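Local coordinates for protein phosphodiesterase (Trypanosoma brucei brucei, PDB 5H2Q) that belongs to the phosphodiesterase family of all-helical proteins and in this model carries a zinc ion, a magnesium ion and the ligand LLI, at residues P43-A48 and Q77-Y82; L121-L126 and D178-L183. All coordinates share one frame; numbering follows the deposited sequence.

Contact 1: P43-A48 and Q77-Y82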
loop_
_atom_site.group_PDB
_atom_site.type_symbol
_atom_site.label_atom_id
_atom_site.label_comp_id
_atom_site.label_asym_id
_atom_site.label_seq_id
_atom_site.Cartn_x
_atom_site.Cartn_y
_atom_site.Cartn_z
ATOM N N PRO A 43 -3.954 -4.829 18.817
ATOM C CA PRO A 43 -3.200 -4.364 17.637
ATOM C C PRO A 43 -4.031 -3.761 16.508
ATOM O O PRO A 43 -3.535 -2.830 15.882
ATOM C CB PRO A 43 -2.428 -5.594 17.194
ATOM C CG PRO A 43 -3.242 -6.755 17.732
ATOM C CD PRO A 43 -3.669 -6.257 19.075
ATOM N N LEU A 44 -5.271 -4.230 16.284
ATOM C CA LEU A 44 -6.086 -3.631 15.210
ATOM C C LEU A 44 -6.543 -2.206 15.588
ATOM O O LEU A 44 -6.670 -1.354 14.721
ATOM C CB LEU A 44 -7.291 -4.519 14.847
ATOM C CG LEU A 44 -6.997 -5.828 14.123
ATOM C CD1 LEU A 44 -8.276 -6.697 14.061
ATOM C CD2 LEU A 44 -6.436 -5.581 12.694
ATOM N N ASP A 45 -6.766 -1.939 16.890
ATOM C CA ASP A 45 -7.127 -0.599 17.359
ATOM C C ASP A 45 -5.904 0.346 17.234
ATOM O O ASP A 45 -6.062 1.460 16.757
ATOM C CB ASP A 45 -7.614 -0.648 18.815
ATOM C CG ASP A 45 -8.986 -1.268 18.986
ATOM O OD1 ASP A 45 -9.752 -1.308 17.996
ATOM O OD2 ASP A 45 -9.328 -1.637 20.129
ATOM N N VAL A 46 -4.696 -0.118 17.635
ATOM C CA VAL A 46 -3.438 0.647 17.532
ATOM C C VAL A 46 -3.140 0.947 16.043
ATOM O O VAL A 46 -2.786 2.082 15.740
ATOM C CB VAL A 46 -2.282 -0.088 18.247
ATOM C CG1 VAL A 46 -0.901 0.406 17.800
ATOM C CG2 VAL A 46 -2.442 0.022 19.771
ATOM N N ALA A 47 -3.308 -0.066 15.127
ATOM C CA ALA A 47 -3.126 0.093 13.674
ATOM C C ALA A 47 -4.044 1.207 13.157
ATOM O O ALA A 47 -3.552 2.118 12.494
ATOM C CB ALA A 47 -3.384 -1.215 12.938
ATOM N N ALA A 48 -5.349 1.175 13.525
ATOM C CA ALA A 48 -6.303 2.219 13.125
ATOM C C ALA A 48 -5.906 3.579 13.733
ATOM O O ALA A 48 -5.949 4.592 13.034
ATOM C CB ALA A 48 -7.725 1.832 13.532
ATOM N N GLN A 77 -14.346 1.684 8.600
ATOM C CA GLN A 77 -15.028 0.993 7.482
ATOM C C GLN A 77 -13.983 0.237 6.641
ATOM O O GLN A 77 -14.211 -0.914 6.283
ATOM C CB GLN A 77 -15.849 1.948 6.619
ATOM C CG GLN A 77 -17.086 2.522 7.303
ATOM C CD GLN A 77 -18.223 1.537 7.570
ATOM O OE1 GLN A 77 -18.083 0.308 7.523
ATOM N NE2 GLN A 77 -19.355 2.080 7.993
ATOM N N CYS A 78 -12.798 0.844 6.402
ATOM C CA CYS A 78 -11.707 0.161 5.700
ATOM C C CYS A 78 -11.320 -1.068 6.510
ATOM O O CYS A 78 -11.238 -2.138 5.964
ATOM C CB CYS A 78 -10.493 1.072 5.519
ATOM S SG CYS A 78 -10.719 2.346 4.260
ATOM N N ARG A 79 -11.042 -0.892 7.808
ATOM C CA ARG A 79 -10.567 -1.989 8.657
ATOM C C ARG A 79 -11.480 -3.203 8.602
ATOM O O ARG A 79 -10.992 -4.318 8.465
ATOM C CB ARG A 79 -10.442 -1.502 10.100
ATOM C CG ARG A 79 -9.739 -2.526 10.981
ATOM C CD ARG A 79 -9.501 -2.011 12.379
ATOM N NE ARG A 79 -10.762 -1.817 13.089
ATOM C CZ ARG A 79 -10.858 -1.493 14.377
ATOM N NH1 ARG A 79 -9.763 -1.268 15.094
ATOM N NH2 ARG A 79 -12.051 -1.369 14.950
ATOM N N LYS A 80 -12.801 -2.961 8.578
ATOM C CA LYS A 80 -13.823 -4.033 8.510
ATOM C C LYS A 80 -13.697 -4.909 7.275
ATOM O O LYS A 80 -14.102 -6.072 7.302
ATOM C CB LYS A 80 -15.241 -3.434 8.569
ATOM C CG LYS A 80 -15.611 -2.949 9.954
ATOM C CD LYS A 80 -17.001 -2.344 9.982
ATOM C CE LYS A 80 -17.406 -1.921 11.371
ATOM N NZ LYS A 80 -17.462 -3.069 12.314
ATOM N N LYS A 81 -13.150 -4.354 6.186
ATOM C CA LYS A 81 -13.007 -5.043 4.902
ATOM C C LYS A 81 -11.655 -5.722 4.713
ATOM O O LYS A 81 -11.414 -6.290 3.638
ATOM C CB LYS A 81 -13.324 -4.077 3.736
ATOM C CG LYS A 81 -14.755 -3.569 3.801
ATOM C CD LYS A 81 -15.485 -3.702 2.491
ATOM C CE LYS A 81 -16.939 -4.051 2.711
ATOM N NZ LYS A 81 -17.223 -5.466 2.359
ATOM N N TYR A 82 -10.771 -5.681 5.747
ATOM C CA TYR A 82 -9.501 -6.399 5.693
ATOM C C TYR A 82 -9.634 -7.720 6.406
ATOM O O TYR A 82 -10.316 -7.830 7.437
ATOM C CB TYR A 82 -8.310 -5.551 6.163
ATOM C CG TYR A 82 -7.950 -4.530 5.089
ATOM C CD1 TYR A 82 -7.158 -4.886 4.002
ATOM C CD2 TYR A 82 -8.421 -3.225 5.156
ATOM C CE1 TYR A 82 -6.873 -3.973 2.986
ATOM C CE2 TYR A 82 -8.155 -2.306 4.143
ATOM C CZ TYR A 82 -7.361 -2.680 3.065
ATOM O OH TYR A 82 -7.092 -1.792 2.040
HETATM O O HOH W 1 -12.429 -0.502 17.789
#
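R79, near the C-terminal end of helix 68-80, reaches across to the start of helix 43-58 and meets L44, D45 and A48. The contact is a helix-helix junction in the all-helical phosphodiesterase fold, carried by one arginine. The charged part is a salt bridge between R79 NH1 and D45 OD1, 2.9 Å long. The carboxylate oxygen uses its anti lone pair, the one away from OD2, and the N-H points at it fairly straight. Only OD1 and NH1 are paired, and the carboxylate and guanidinium planes are turned 33° apart. A water adds a second link: it donates to D45 OD1 and accepts from R79 NH2. R79 leaves its helix with CG anti to the backbone N (chi1 -171°) and bends at chi3, and its guanidinium ends beside D45 OD1 and L44 O. R79 has a second charged partner: its NH2 also forms a salt bridge with E12.

The same NH1 also donates to the backbone oxygen of the first turn, with R79 NH1 to L44 O at 3.1 Å. This oxygen lies in the guanidinium plane, yet NH1 stands well above the carbonyl plane, 67° out of it. The helical donor A48 N comes to L44 O from the opposite face. Two N-H groups thus grip one carbonyl oxygen.

Apolar contact is slight. V16 of helix 10-17 touches D45, A48 and R79. The methyl of A48 sits obliquely to the guanidinium, with A48 CB 4.0 Å from R79 NH1.

Contact 2: L121-L126 and D178-L183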
loop_
_atom_site.group_PDB
_atom_site.type_symbol
_atom_site.label_atom_id
_atom_site.label_comp_id
_atom_site.label_asym_id
_atom_site.label_seq_id
_atom_site.Cartn_x
_atom_site.Cartn_y
_atom_site.Cartn_z
ATOM N N LEU A 121 -3.376 10.491 -1.824
ATOM C CA LEU A 121 -2.459 9.334 -1.771
ATOM C C LEU A 121 -2.519 8.585 -0.433
ATOM O O LEU A 121 -2.566 7.350 -0.397
ATOM C CB LEU A 121 -1.023 9.835 -1.937
ATOM C CG LEU A 121 -0.258 9.604 -3.206
ATOM C CD1 LEU A 121 1.226 9.753 -2.897
ATOM C CD2 LEU A 121 -0.484 8.198 -3.789
ATOM N N LEU A 122 -2.539 9.336 0.682
ATOM C CA LEU A 122 -2.572 8.718 2.014
ATOM C C LEU A 122 -3.876 7.972 2.238
ATOM O O LEU A 122 -3.875 6.853 2.759
ATOM C CB LEU A 122 -2.324 9.779 3.081
ATOM C CG LEU A 122 -0.929 10.431 2.997
ATOM C CD1 LEU A 122 -0.833 11.603 3.935
ATOM C CD2 LEU A 122 0.187 9.411 3.295
ATOM N N ILE A 123 -4.986 8.552 1.748
ATOM C CA ILE A 123 -6.295 7.895 1.797
ATOM C C ILE A 123 -6.254 6.633 0.942
ATOM O O ILE A 123 -6.682 5.573 1.383
ATOM C CB ILE A 123 -7.409 8.862 1.321
ATOM C CG1 ILE A 123 -7.676 10.003 2.373
ATOM C CG2 ILE A 123 -8.678 8.076 0.946
ATOM C CD1 ILE A 123 -8.002 9.513 3.839
ATOM N N THR A 124 -5.714 6.739 -0.298
ATOM C CA THR A 124 -5.622 5.615 -1.242
ATOM C C THR A 124 -4.838 4.431 -0.680
ATOM O O THR A 124 -5.235 3.278 -0.875
ATOM C CB THR A 124 -5.066 6.102 -2.586
ATOM O OG1 THR A 124 -5.949 7.108 -3.100
ATOM C CG2 THR A 124 -4.990 4.973 -3.610
ATOM N N ALA A 125 -3.775 4.714 0.086
ATOM C CA ALA A 125 -2.982 3.660 0.707
ATOM C C ALA A 125 -3.894 2.775 1.564
ATOM O O ALA A 125 -3.714 1.571 1.567
ATOM C CB ALA A 125 -1.883 4.256 1.567
ATOM N N LEU A 126 -4.905 3.363 2.237
ATOM C CA LEU A 126 -5.793 2.585 3.110
ATOM C C LEU A 126 -6.819 1.730 2.378
ATOM O O LEU A 126 -7.321 0.768 2.962
ATOM C CB LEU A 126 -6.481 3.491 4.140
ATOM C CG LEU A 126 -5.544 4.253 5.085
ATOM C CD1 LEU A 126 -6.348 5.241 5.965
ATOM C CD2 LEU A 126 -4.745 3.278 5.982
ATOM N N ASP A 178 -17.310 9.551 3.910
ATOM C CA ASP A 178 -16.788 10.126 2.690
ATOM C C ASP A 178 -15.745 11.169 3.010
ATOM O O ASP A 178 -16.056 12.357 3.191
ATOM C CB ASP A 178 -17.894 10.662 1.767
ATOM C CG ASP A 178 -17.386 11.169 0.424
ATOM O OD1 ASP A 178 -16.151 11.047 0.159
ATOM O OD2 ASP A 178 -18.221 11.630 -0.388
ATOM N N VAL A 179 -14.477 10.720 3.046
ATOM C CA VAL A 179 -13.354 11.616 3.306
ATOM C C VAL A 179 -13.176 12.643 2.223
ATOM O O VAL A 179 -12.403 13.563 2.427
ATOM C CB VAL A 179 -12.011 10.886 3.608
ATOM C CG1 VAL A 179 -12.105 10.114 4.931
ATOM C CG2 VAL A 179 -11.575 9.993 2.436
ATOM N N PHE A 180 -13.856 12.478 1.062
ATOM C CA PHE A 180 -13.786 13.441 -0.041
ATOM C C PHE A 180 -15.071 14.301 -0.075
ATOM O O PHE A 180 -15.278 15.089 -1.006
ATOM C CB PHE A 180 -13.576 12.734 -1.374
ATOM C CG PHE A 180 -12.277 11.945 -1.474
ATOM C CD1 PHE A 180 -11.124 12.391 -0.839
ATOM C CD2 PHE A 180 -12.228 10.740 -2.160
ATOM C CE1 PHE A 180 -9.923 11.682 -0.942
ATOM C CE2 PHE A 180 -11.019 10.023 -2.263
ATOM C CZ PHE A 180 -9.881 10.495 -1.640
ATOM N N GLY A 181 -15.906 14.129 0.951
ATOM C CA GLY A 181 -17.186 14.809 1.099
ATOM C C GLY A 181 -17.103 16.318 1.244
ATOM O O GLY A 181 -18.083 16.996 0.951
ATOM N N GLY A 182 -15.941 16.834 1.667
ATOM C CA GLY A 182 -15.678 18.266 1.856
ATOM C C GLY A 182 -15.149 18.968 0.615
ATOM O O GLY A 182 -14.989 20.194 0.611
ATOM N N LEU A 183 -14.918 18.197 -0.458
ATOM C CA LEU A 183 -14.455 18.683 -1.767
ATOM C C LEU A 183 -15.607 18.907 -2.738
ATOM O O LEU A 183 -16.661 18.300 -2.608
ATOM C CB LEU A 183 -13.459 17.700 -2.415
ATOM C CG LEU A 183 -12.275 17.272 -1.550
ATOM C CD1 LEU A 183 -11.449 16.176 -2.269
ATOM C CD2 LEU A 183 -11.385 18.455 -1.244
#
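V179 and F180 pack on I123 of helix 115-127, from the loop between helices 159-172 and 185-200. The loop segment opens at D178 with a type I beta turn that runs to G181. D178 OD1 also accepts from F180 N at 2.9 Å, which makes an Asx turn, and the N-H comes from above the carboxylate plane. D178 OD2 forms a salt bridge with R188 of the following helix.

V179 comes next and meets I123 tip to tip. Its chi1 of -66° puts CG1 anti to the carbonyl carbon and leaves CG2 between the backbone N and the carbonyl carbon. The CG2 methyl does the touching, with V179 CG2 at 3.8 Å from I123 CG2 and 3.9 Å from I123 CD1. It also lies over one face of the F180 ring, toward the rim.

The F180 side chain slides past I123 in the opposite direction. Its far end makes the contact, F180 CZ to I123 CG2 at 3.7 Å. F192 packs edge-to-face with F180. A second type I turn, F180 to L183, then leads through two glycines toward helix 185-200.

All three touching residues are buried and meet through carbon atoms, so the contact depends on shape and hydrophobic burial.

Contact 1 closes before contact 2 opens along the chain, and their centres lie 16 Å apart. Helix 68-80 ties them together. Its C-terminal end supplies one side of contact 1, while its earlier residues L71 and F74 pack on I123, and F74 also touches V179. The two contacts meet directly where Y82 OH lies 2.7 Å from L126 O, a probable hydrogen bond. Y82 OH also hydrogen-bonds D129 N, and D129 is a zinc ligand. The 77-82 segment thus joins the N-terminal helices to helix 115-127, whose C-terminal end leads to the zinc ligands H128 and D129.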